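Local coordinates for protein 4-alpha-glucanotransferase (Corynebacterium glutamicum, PDB 5B68) that is an amylomaltase-type enzyme of the TIM-barrel clan, combining a barrel domain with an N-terminal beta sandwich domain, at residues Asp519-Gln523 with Arg524-Gly528; Ile483-His487 with Asn488-Gly492; Thr646-Leu650 with Val651-Gly655; Ile28-Ser31 with Asp32-Val36. All blocks are in the same frame, centred on the assembly; numbering follows the deposited sequence. Where two conformers were deposited one is given.

Contact 1 of 4, residues Asp519-Gln523 with Arg524-Gly528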
loop_
_atom_site.group_PDB
_atom_site.type_symbol
_atom_site.label_atom_id
_atom_site.label_comp_id
_atom_site.label_asym_id
_atom_site.label_seq_id
_atom_site.Cartn_x
_atom_site.Cartn_y
_atom_site.Cartn_z
ATOM N N ASP A 519 8.029 -13.487 -12.343
ATOM C CA ASP A 519 9.456 -13.579 -12.316
ATOM C C ASP A 519 10.130 -12.241 -11.997
ATOM O O ASP A 519 11.161 -12.215 -11.307
ATOM C CB ASP A 519 10.023 -14.131 -13.645
ATOM C CG ASP A 519 9.744 -15.625 -13.831
ATOM O OD1 ASP A 519 9.411 -16.295 -12.831
ATOM O OD2 ASP A 519 9.819 -16.122 -14.982
ATOM N N ALA A 520 9.586 -11.179 -12.517
ATOM C CA ALA A 520 10.164 -9.845 -12.238
ATOM C C ALA A 520 10.114 -9.564 -10.709
ATOM O O ALA A 520 11.036 -8.988 -10.184
ATOM C CB ALA A 520 9.408 -8.775 -12.967
ATOM N N LEU A 521 9.088 -10.041 -10.036
ATOM C CA LEU A 521 8.949 -9.876 -8.567
ATOM C C LEU A 521 9.871 -10.830 -7.826
ATOM O O LEU A 521 10.688 -10.429 -6.997
ATOM C CB LEU A 521 7.520 -10.016 -8.120
ATOM C CG LEU A 521 6.536 -8.936 -8.626
ATOM C CD1 LEU A 521 5.125 -9.363 -8.328
ATOM C CD2 LEU A 521 6.871 -7.553 -8.078
ATOM N N ALA A 522 9.822 -12.099 -8.188
ATOM C CA ALA A 522 10.554 -13.136 -7.469
ATOM C C ALA A 522 12.024 -12.927 -7.584
ATOM O O ALA A 522 12.767 -13.124 -6.645
ATOM C CB ALA A 522 10.274 -14.507 -8.074
ATOM N N GLN A 523 12.455 -12.524 -8.761
ATOM C CA GLN A 523 13.895 -12.290 -8.925
ATOM C C GLN A 523 14.457 -11.215 -8.027
ATOM O O GLN A 523 15.607 -11.305 -7.543
ATOM C CB GLN A 523 14.222 -11.940 -10.367
ATOM C CG GLN A 523 14.142 -13.153 -11.272
ATOM C CD GLN A 523 14.253 -12.791 -12.746
ATOM O OE1 GLN A 523 14.486 -11.636 -13.085
ATOM N NE2 GLN A 523 14.059 -13.788 -13.635
ATOM N N ARG A 524 13.630 -10.249 -7.732
ATOM C CA ARG A 524 14.045 -9.190 -6.779
ATOM C C ARG A 524 13.958 -9.535 -5.341
ATOM O O ARG A 524 14.221 -8.672 -4.467
ATOM C CB ARG A 524 13.149 -7.956 -7.006
ATOM C CG ARG A 524 13.256 -7.400 -8.379
ATOM C CD ARG A 524 14.242 -6.261 -8.432
ATOM N NE ARG A 524 14.091 -5.586 -9.695
ATOM C CZ ARG A 524 14.811 -4.539 -10.099
ATOM N NH1 ARG A 524 15.790 -3.960 -9.367
ATOM N NH2 ARG A 524 14.514 -4.023 -11.299
ATOM N N GLY A 525 13.498 -10.762 -5.021
ATOM C CA GLY A 525 13.219 -11.117 -3.682
ATOM C C GLY A 525 11.974 -10.554 -3.041
ATOM O O GLY A 525 11.906 -10.500 -1.808
ATOM N N ILE A 526 10.989 -10.183 -3.880
ATOM C CA ILE A 526 9.717 -9.747 -3.404
ATOM C C ILE A 526 8.843 -10.986 -3.178
ATOM O O ILE A 526 8.661 -11.806 -4.112
ATOM C CB ILE A 526 9.099 -8.757 -4.372
ATOM C CG1 ILE A 526 9.980 -7.469 -4.398
ATOM C CG2 ILE A 526 7.664 -8.435 -3.986
ATOM C CD1 ILE A 526 9.619 -6.464 -5.518
ATOM N N MET A 527 8.269 -11.076 -1.984
ATOM C CA MET A 527 7.473 -12.235 -1.586
ATOM C C MET A 527 6.095 -12.130 -2.055
ATOM O O MET A 527 5.534 -11.021 -2.176
ATOM C CB MET A 527 7.528 -12.365 -0.082
ATOM C CG MET A 527 8.924 -12.617 0.438
ATOM S SD MET A 527 8.909 -12.914 2.226
ATOM C CE MET A 527 10.641 -12.663 2.620
ATOM N N GLY A 528 5.504 -13.283 -2.384
ATOM C CA GLY A 528 4.087 -13.400 -2.635
ATOM C C GLY A 528 3.238 -13.515 -1.386
ATOM O O GLY A 528 3.751 -13.431 -0.274
HETATM O O HOH W 1 12.651 -7.203 -11.519
#
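A Schellman motif joins Leu521 and Ala522, in the last turn of helix 515-523, to Gly525 and Ile526, and leads the chain toward strand 528-531 of the barrel sheet. Two backbone bonds define it. Ile526 N reaches back five residues to Leu521 O (3.1 Å), while the inner bond runs from Gly525 N to Ala522 O (3.0 Å). Leu521 O also takes a weak, poorly aligned bond from Arg524 N, so this carbonyl is held from two positions. Gly525 makes the reversal with a positive phi of 74°.

The apolar partner of the motif links the residues at the ends of the outer bond: Leu521 CD2 lies 3.9 Å from Ile526 CD1, the two side chains meeting at a slant. Val491 of helix 487-500 touches both, and Val505 of strand 504-507 adds to the surroundings of Ile526, which places this pair between helices and sheet.

Arg524 packs its CG back on the last helical turn and touches Val491 and Ala495 of helix 487-500. Its chain bends at CG (chi2 -96°), and CG itself rests 3.3 Å from Ala520 O. Farther out, the guanidinium leads away from the helix end, and its NH1 donates to Pro163 O and Thr162 OG1, outside the turn. The bend leaves NE near enough to the helix for one water to bridge the remaining gap: water 1 accepts from Arg524 NE at 2.8 Å and donates to Ala520 O at 2.8 Å.

Contact 2 of 4, residues Ile483-His487 with Asn488-Gly492; sequences IRFDH and NALVG
His487 O accepts from Val491 N at 2.8 Å, the shortest hydrogen bond between Ile483-His487 and Asn488-Gly492. The side chain of Val491 crowds the same oxygen, its CB lying 3.1 Å away. One residue earlier, Leu490 N donates to Asp486 O (3.0 Å), a well-aligned bond of the first helical turn with an N-H...O angle of 165°. Asp486 has a second acceptor at work there. Its CG is anti to its own backbone N (chi1 -180°), which swings the carboxylate forward over the start of the helix, where OD1 takes a long, weak bond from Ala489 N (3.3 Å). At the N-terminal end of the helix, this negative group would be expected to interact favourably with the helix dipole.

The apolar bridge across the cap comes from Phe485, the residue before Asp486. Leu490 CD1 approaches obliquely and sits 3.7 Å from Phe485 CB, near the root of the ring, whose end leads away from the helix; Trp430 and Pro432 also touch this side chain. On another side, His487 and Asn488 point the same way with imidazole and amide planes 54° apart. Asn488 OD1 comes to 3.6 Å from His487 CE1, and the backbone Asn488 N lies over one ring face. Phe466 and Trp516 also meet this imidazole.

Together the Asp486 N-cap and the Phe485-Leu490 pair spanning it, a hydrophobic staple, mark the start of helix 487-500 where it leaves edge strand 481-484.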
loop_
_atom_site.group_PDB
_atom_site.type_symbol
_atom_site.label_atom_id
_atom_site.label_comp_id
_atom_site.label_asym_id
_atom_site.label_seq_id
_atom_site.Cartn_x
_atom_site.Cartn_y
_atom_site.Cartn_z
ATOM N N ILE A 483 -3.742 0.319 -18.426
ATOM C CA ILE A 483 -2.604 1.180 -18.792
ATOM C C ILE A 483 -1.365 0.582 -18.203
ATOM O O ILE A 483 -1.358 0.161 -17.052
ATOM C CB ILE A 483 -2.761 2.643 -18.352
ATOM C CG1 ILE A 483 -3.027 2.774 -16.864
ATOM C CG2 ILE A 483 -3.887 3.290 -19.132
ATOM C CD1 ILE A 483 -3.081 4.262 -16.455
ATOM N N ARG A 484 -0.323 0.527 -19.014
ATOM C CA ARG A 484 0.988 -0.043 -18.665
ATOM C C ARG A 484 1.910 0.958 -17.962
ATOM O O ARG A 484 1.934 2.132 -18.340
ATOM C CB ARG A 484 1.620 -0.550 -19.987
ATOM C CG ARG A 484 3.061 -1.019 -19.956
ATOM C CD ARG A 484 3.462 -1.983 -21.085
ATOM N NE ARG A 484 3.116 -1.646 -22.475
ATOM C CZ ARG A 484 3.593 -0.610 -23.144
ATOM N NH1 ARG A 484 4.392 0.247 -22.544
ATOM N NH2 ARG A 484 3.255 -0.439 -24.407
ATOM N N PHE A 485 2.704 0.489 -16.978
ATOM C CA PHE A 485 3.724 1.292 -16.326
ATOM C C PHE A 485 5.045 0.664 -16.594
ATOM O O PHE A 485 5.135 -0.506 -17.000
ATOM C CB PHE A 485 3.469 1.418 -14.810
ATOM C CG PHE A 485 2.249 2.240 -14.512
ATOM C CD1 PHE A 485 2.360 3.612 -14.392
ATOM C CD2 PHE A 485 0.992 1.672 -14.367
ATOM C CE1 PHE A 485 1.236 4.378 -14.178
ATOM C CE2 PHE A 485 -0.146 2.477 -14.172
ATOM C CZ PHE A 485 -0.004 3.840 -14.083
ATOM N N ASP A 486 6.104 1.448 -16.367
ATOM C CA ASP A 486 7.429 0.912 -16.459
ATOM C C ASP A 486 7.746 0.128 -15.188
ATOM O O ASP A 486 8.210 0.720 -14.179
ATOM C CB ASP A 486 8.443 2.008 -16.736
ATOM C CG ASP A 486 9.860 1.492 -16.852
ATOM O OD1 ASP A 486 10.197 0.269 -16.686
ATOM O OD2 ASP A 486 10.667 2.346 -17.254
ATOM N N HIS A 487 7.531 -1.199 -15.244
ATOM C CA HIS A 487 7.733 -2.030 -14.044
ATOM C C HIS A 487 9.204 -2.025 -13.564
ATOM O O HIS A 487 9.494 -2.163 -12.353
ATOM C CB HIS A 487 7.217 -3.468 -14.237
ATOM C CG HIS A 487 7.846 -4.126 -15.405
ATOM N ND1 HIS A 487 9.032 -4.812 -15.307
ATOM C CD2 HIS A 487 7.561 -4.044 -16.716
ATOM C CE1 HIS A 487 9.430 -5.171 -16.508
ATOM N NE2 HIS A 487 8.564 -4.710 -17.380
ATOM N N ASN A 488 10.134 -1.881 -14.485
ATOM C CA ASN A 488 11.524 -1.794 -14.096
ATOM C C ASN A 488 11.782 -0.589 -13.169
ATOM O O ASN A 488 12.529 -0.712 -12.187
ATOM C CB ASN A 488 12.464 -1.770 -15.229
ATOM C CG ASN A 488 12.586 -3.128 -15.908
ATOM O OD1 ASN A 488 12.664 -4.173 -15.282
ATOM N ND2 ASN A 488 12.595 -3.092 -17.187
ATOM N N ALA A 489 11.117 0.500 -13.477
ATOM C CA ALA A 489 11.120 1.642 -12.574
ATOM C C ALA A 489 10.322 1.454 -11.288
ATOM O O ALA A 489 10.883 1.633 -10.211
ATOM C CB ALA A 489 10.700 2.901 -13.328
ATOM N N LEU A 490 9.047 1.069 -11.355
ATOM C CA LEU A 490 8.230 0.982 -10.141
ATOM C C LEU A 490 8.721 -0.131 -9.205
ATOM O O LEU A 490 8.881 0.073 -7.995
ATOM C CB LEU A 490 6.758 0.794 -10.508
ATOM C CG LEU A 490 6.074 2.047 -11.108
ATOM C CD1 LEU A 490 4.611 1.855 -11.317
ATOM C CD2 LEU A 490 6.268 3.255 -10.213
ATOM N N VAL A 491 8.995 -1.300 -9.759
ATOM C CA VAL A 491 9.468 -2.434 -8.954
ATOM C C VAL A 491 10.862 -2.202 -8.503
ATOM O O VAL A 491 11.227 -2.498 -7.335
ATOM C CB VAL A 491 9.460 -3.769 -9.748
ATOM C CG1 VAL A 491 10.079 -4.888 -8.932
ATOM C CG2 VAL A 491 8.057 -4.173 -10.166
ATOM N N GLY A 492 11.681 -1.652 -9.409
ATOM C CA GLY A 492 13.104 -1.373 -9.066
ATOM C C GLY A 492 13.238 -0.369 -7.931
ATOM O O GLY A 492 14.076 -0.532 -7.041
#

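Contact 3 of 4, residues Thr646-Leu650 with Val651-Gly655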
loop_
_atom_site.group_PDB
_atom_site.type_symbol
_atom_site.label_atom_id
_atom_site.label_comp_id
_atom_site.label_asym_id
_atom_site.label_seq_id
_atom_site.Cartn_x
_atom_site.Cartn_y
_atom_site.Cartn_z
ATOM N N THR A 646 5.309 -16.566 7.861
ATOM C CA THR A 646 3.892 -16.919 8.145
ATOM C C THR A 646 3.295 -15.869 9.045
ATOM O O THR A 646 4.013 -15.231 9.775
ATOM C CB THR A 646 3.780 -18.295 8.821
ATOM O OG1 THR A 646 4.620 -18.289 9.964
ATOM C CG2 THR A 646 4.192 -19.326 7.898
ATOM N N CYS A 647 1.985 -15.718 9.041
ATOM C CA CYS A 647 1.360 -14.657 9.770
ATOM C C CYS A 647 0.141 -15.196 10.436
ATOM O O CYS A 647 -0.664 -15.869 9.764
ATOM C CB CYS A 647 0.962 -13.464 8.852
ATOM S SG CYS A 647 0.502 -12.035 9.882
ATOM N N VAL A 648 0.088 -14.990 11.760
ATOM C CA VAL A 648 -1.042 -15.356 12.603
ATOM C C VAL A 648 -1.819 -14.076 12.717
ATOM O O VAL A 648 -1.262 -13.072 13.121
ATOM C CB VAL A 648 -0.578 -15.789 14.030
ATOM C CG1 VAL A 648 -1.769 -16.106 14.940
ATOM C CG2 VAL A 648 0.428 -16.892 13.943
ATOM N N CYS A 649 -3.082 -14.112 12.365
ATOM C CA CYS A 649 -3.958 -12.985 12.625
ATOM C C CYS A 649 -4.375 -12.926 14.089
ATOM O O CYS A 649 -4.825 -13.905 14.674
ATOM C CB CYS A 649 -5.160 -12.983 11.707
ATOM S SG CYS A 649 -4.753 -12.789 9.916
ATOM N N LEU A 650 -4.251 -11.721 14.673
ATOM C CA LEU A 650 -4.491 -11.500 16.057
ATOM C C LEU A 650 -5.916 -11.921 16.388
ATOM O O LEU A 650 -6.172 -12.467 17.482
ATOM C CB LEU A 650 -4.298 -9.999 16.451
ATOM C CG LEU A 650 -4.480 -9.686 17.935
ATOM C CD1 LEU A 650 -3.391 -10.420 18.735
ATOM C CD2 LEU A 650 -4.450 -8.159 18.195
ATOM N N VAL A 651 -6.831 -11.652 15.479
ATOM C CA VAL A 651 -8.237 -12.036 15.676
ATOM C C VAL A 651 -8.367 -13.529 15.980
ATOM O O VAL A 651 -9.265 -13.916 16.734
ATOM C CB VAL A 651 -9.143 -11.711 14.439
ATOM C CG1 VAL A 651 -9.358 -10.212 14.330
ATOM C CG2 VAL A 651 -8.632 -12.266 13.129
ATOM N N ASP A 652 -7.553 -14.332 15.323
ATOM C CA ASP A 652 -7.606 -15.799 15.492
ATOM C C ASP A 652 -7.001 -16.250 16.819
ATOM O O ASP A 652 -7.289 -17.366 17.256
ATOM C CB ASP A 652 -6.873 -16.519 14.339
ATOM C CG ASP A 652 -7.671 -16.520 13.068
ATOM O OD1 ASP A 652 -8.825 -16.061 13.137
ATOM O OD2 ASP A 652 -7.185 -17.008 12.045
ATOM N N MET A 653 -6.211 -15.398 17.473
ATOM C CA MET A 653 -5.621 -15.704 18.757
ATOM C C MET A 653 -6.616 -15.501 19.901
ATOM O O MET A 653 -6.384 -15.999 21.005
ATOM C CB MET A 653 -4.307 -14.916 18.983
ATOM C CG MET A 653 -3.323 -15.079 17.885
ATOM S SD MET A 653 -1.779 -14.203 18.161
ATOM C CE MET A 653 -0.720 -15.476 18.895
ATOM N N VAL A 654 -7.723 -14.777 19.673
ATOM C CA VAL A 654 -8.649 -14.491 20.749
ATOM C C VAL A 654 -10.068 -15.034 20.495
ATOM O O VAL A 654 -10.943 -14.822 21.316
ATOM C CB VAL A 654 -8.718 -12.971 21.033
ATOM C CG1 VAL A 654 -7.357 -12.438 21.361
ATOM C CG2 VAL A 654 -9.264 -12.248 19.825
ATOM N N GLY A 655 -10.286 -15.699 19.356
ATOM C CA GLY A 655 -11.565 -16.299 19.000
ATOM C C GLY A 655 -12.574 -15.377 18.377
ATOM O O GLY A 655 -13.741 -15.662 18.400
#
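Met653 folds back onto Val648 and Leu650 where the eighth strand of the parallel barrel sheet, 645-649, turns into the short, weakly bonded helix 650-654. Its CB lies 3.4 Å from Leu650 O, the carbonyl that also accepts from Met653 N at 2.9 Å. The next atom, CG, presses on Val648 CG1 at 3.5 Å, tighter than ordinary carbon contact. SD then passes the same methyl and stands 4.2 Å from Leu650 CD1; the methionine crosses both neighbours at about a right angle. A bend at the thioether (chi3 95°) keeps CE close to Val648 CG1, at 4.1 Å. Val699 and Ala700 of helix 694-702 also touch this side chain, so Met653 fills the seam between strand end and helix.

The backbone bonds have the spacing of a tight turn: two reach back three residues. Asp652 N donates to Cys649 O at 2.8 Å, with an N-H...O angle of 133°. Met653 N, besides its bond to Leu650 O, makes a weak, long one to Cys649 O. Asp652's carboxylate looks elsewhere, its OD2 bonded to Thr565 OG1. Beside this turn, Cys649 CB meets Val651 CG2 at 3.8 Å.

Contact 4 of 4, residues Ile28-Ser31 with Asp32-Val36; sequences IEVS and DDTLV
Polar capping bonds tie Ser31 to Thr34 and Leu35 at the start of helix 32-41. Ser31 OG accepts from Thr34 N at 3.0 Å. The hydroxyl gets there because it stands between the backbone N and the carbonyl carbon of its own residue (chi1 71°), facing the first helical turn. The carbonyl of Ser31 does its share too, with Leu35 N donating to Ser31 O at 3.1 Å.

Water supplies the return path. Water 2 accepts from Ser31 N (2.7 Å) and gives a weak bond to Thr34 OG1 (3.3 Å), so the threonine reaches the capping residue's backbone indirectly. Thr34 OG1 has a further partner in Thr479 O.

Among the apolar contacts, Val30 CG1 does the touching. It meets Thr34 CG2 at 3.5 Å, a tight approach with the two side chains crossing at about a right angle, and packs on Leu35 CD2 at 3.9 Å. Thr481 borders Val30 and Thr34, while Leu7 of helix 5-13 lies against Leu35.

Two carboxylates near the cap find charged partners. Asp32 OD1 forms a salt bridge with Arg4 NH2, which also bonds to Val30 O, and Asp33 OD2 pairs with Lys37 NZ one turn on.

The whole is a serine N-cap; the return leg of a capping box is at most indirect, through water 2 and a weak bond to Thr34 OG1. With it goes a hydrophobic staple, Val30 to Leu35, connecting the two-stranded hairpin 19-21/27-29 to helix 32-41.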
loop_
_atom_site.group_PDB
_atom_site.type_symbol
_atom_site.label_atom_id
_atom_site.label_comp_id
_atom_site.label_asym_id
_atom_site.label_seq_id
_atom_site.Cartn_x
_atom_site.Cartn_y
_atom_site.Cartn_z
ATOM N N ILE A 28 -12.175 -9.344 -24.354
ATOM C CA ILE A 28 -12.859 -8.078 -24.517
ATOM C C ILE A 28 -12.025 -7.242 -25.453
ATOM O O ILE A 28 -10.806 -7.122 -25.251
ATOM C CB ILE A 28 -13.001 -7.327 -23.154
ATOM C CG1 ILE A 28 -13.731 -8.190 -22.110
ATOM C CG2 ILE A 28 -13.693 -5.987 -23.337
ATOM C CD1 ILE A 28 -15.080 -8.734 -22.532
ATOM N N GLU A 29 -12.660 -6.701 -26.490
ATOM C CA GLU A 29 -12.018 -5.715 -27.338
ATOM C C GLU A 29 -12.546 -4.390 -26.853
ATOM O O GLU A 29 -13.731 -4.200 -26.712
ATOM C CB GLU A 29 -12.330 -5.908 -28.813
ATOM C CG GLU A 29 -11.562 -4.941 -29.718
ATOM C CD GLU A 29 -11.587 -5.370 -31.193
ATOM O OE1 GLU A 29 -10.731 -4.875 -31.953
ATOM O OE2 GLU A 29 -12.444 -6.204 -31.589
ATOM N N VAL A 30 -11.618 -3.499 -26.574
ATOM C CA VAL A 30 -11.910 -2.258 -25.926
ATOM C C VAL A 30 -12.544 -1.364 -26.959
ATOM O O VAL A 30 -12.130 -1.366 -28.125
ATOM C CB VAL A 30 -10.607 -1.651 -25.334
ATOM C CG1 VAL A 30 -10.848 -0.246 -24.804
ATOM C CG2 VAL A 30 -10.068 -2.574 -24.218
ATOM N N SER A 31 -13.502 -0.588 -26.539
ATOM C CA SER A 31 -14.186 0.296 -27.485
ATOM C C SER A 31 -13.304 1.466 -27.938
ATOM O O SER A 31 -12.385 1.895 -27.220
ATOM C CB SER A 31 -15.452 0.843 -26.889
ATOM O OG SER A 31 -15.228 1.774 -25.869
ATOM N N ASP A 32 -13.615 2.016 -29.120
ATOM C CA ASP A 32 -12.984 3.236 -29.584
ATOM C C ASP A 32 -13.144 4.329 -28.525
ATOM O O ASP A 32 -12.201 5.077 -28.263
ATOM C CB ASP A 32 -13.652 3.751 -30.882
ATOM C CG ASP A 32 -13.329 2.928 -32.129
ATOM O OD1 ASP A 32 -12.625 1.885 -32.037
ATOM O OD2 ASP A 32 -13.798 3.367 -33.227
ATOM N N ASP A 33 -14.358 4.443 -27.974
ATOM C CA ASP A 33 -14.716 5.508 -27.038
ATOM C C ASP A 33 -13.824 5.472 -25.807
ATOM O O ASP A 33 -13.372 6.499 -25.301
ATOM C CB ASP A 33 -16.205 5.369 -26.579
ATOM C CG ASP A 33 -16.685 6.524 -25.796
ATOM O OD1 ASP A 33 -16.722 7.650 -26.325
ATOM O OD2 ASP A 33 -16.998 6.357 -24.603
ATOM N N THR A 34 -13.574 4.277 -25.330
ATOM C CA THR A 34 -12.719 4.082 -24.137
ATOM C C THR A 34 -11.263 4.483 -24.484
ATOM O O THR A 34 -10.598 5.132 -23.693
ATOM C CB THR A 34 -12.806 2.632 -23.636
ATOM O OG1 THR A 34 -14.108 2.431 -23.027
ATOM C CG2 THR A 34 -11.637 2.342 -22.642
ATOM N N LEU A 35 -10.782 4.064 -25.647
ATOM C CA LEU A 35 -9.420 4.406 -26.020
ATOM C C LEU A 35 -9.240 5.922 -26.051
ATOM O O LEU A 35 -8.283 6.450 -25.505
ATOM C CB LEU A 35 -9.054 3.812 -27.363
ATOM C CG LEU A 35 -8.910 2.272 -27.378
ATOM C CD1 LEU A 35 -8.634 1.794 -28.804
ATOM C CD2 LEU A 35 -7.890 1.692 -26.372
ATOM N N VAL A 36 -10.149 6.591 -26.730
ATOM C CA VAL A 36 -10.092 8.033 -26.826
ATOM C C VAL A 36 -10.149 8.673 -25.462
ATOM O O VAL A 36 -9.392 9.639 -25.207
ATOM C CB VAL A 36 -11.215 8.557 -27.792
ATOM C CG1 VAL A 36 -11.331 10.050 -27.742
ATOM C CG2 VAL A 36 -10.951 8.088 -29.222
HETATM O O HOH W 2 -14.473 -0.742 -24.015
#

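Contacts 2 and 4 open a helix after a strand, with an N-cap and a hydrophobic staple; an aspartate caps one weakly, a serine the other more closely. Contact 1 closes a helix, and contact 3 turns a barrel strand into a short helix. Contacts 2 and 3 are mostly buried, and contact 3 combines apolar packing with bent backbone bonds, without a side-chain cap; contacts 1 and 4 are partly buried and use bridging waters. Contacts 1 and 2 touch: Ile526 CD1 lies 3.8 Å from Val491 CG1, so the loop after helix 515-523 rests on helix 487-500. The centre of contact 4 lies about 29 Å from the chain's, its nearest atoms about 8 Å from contact 2.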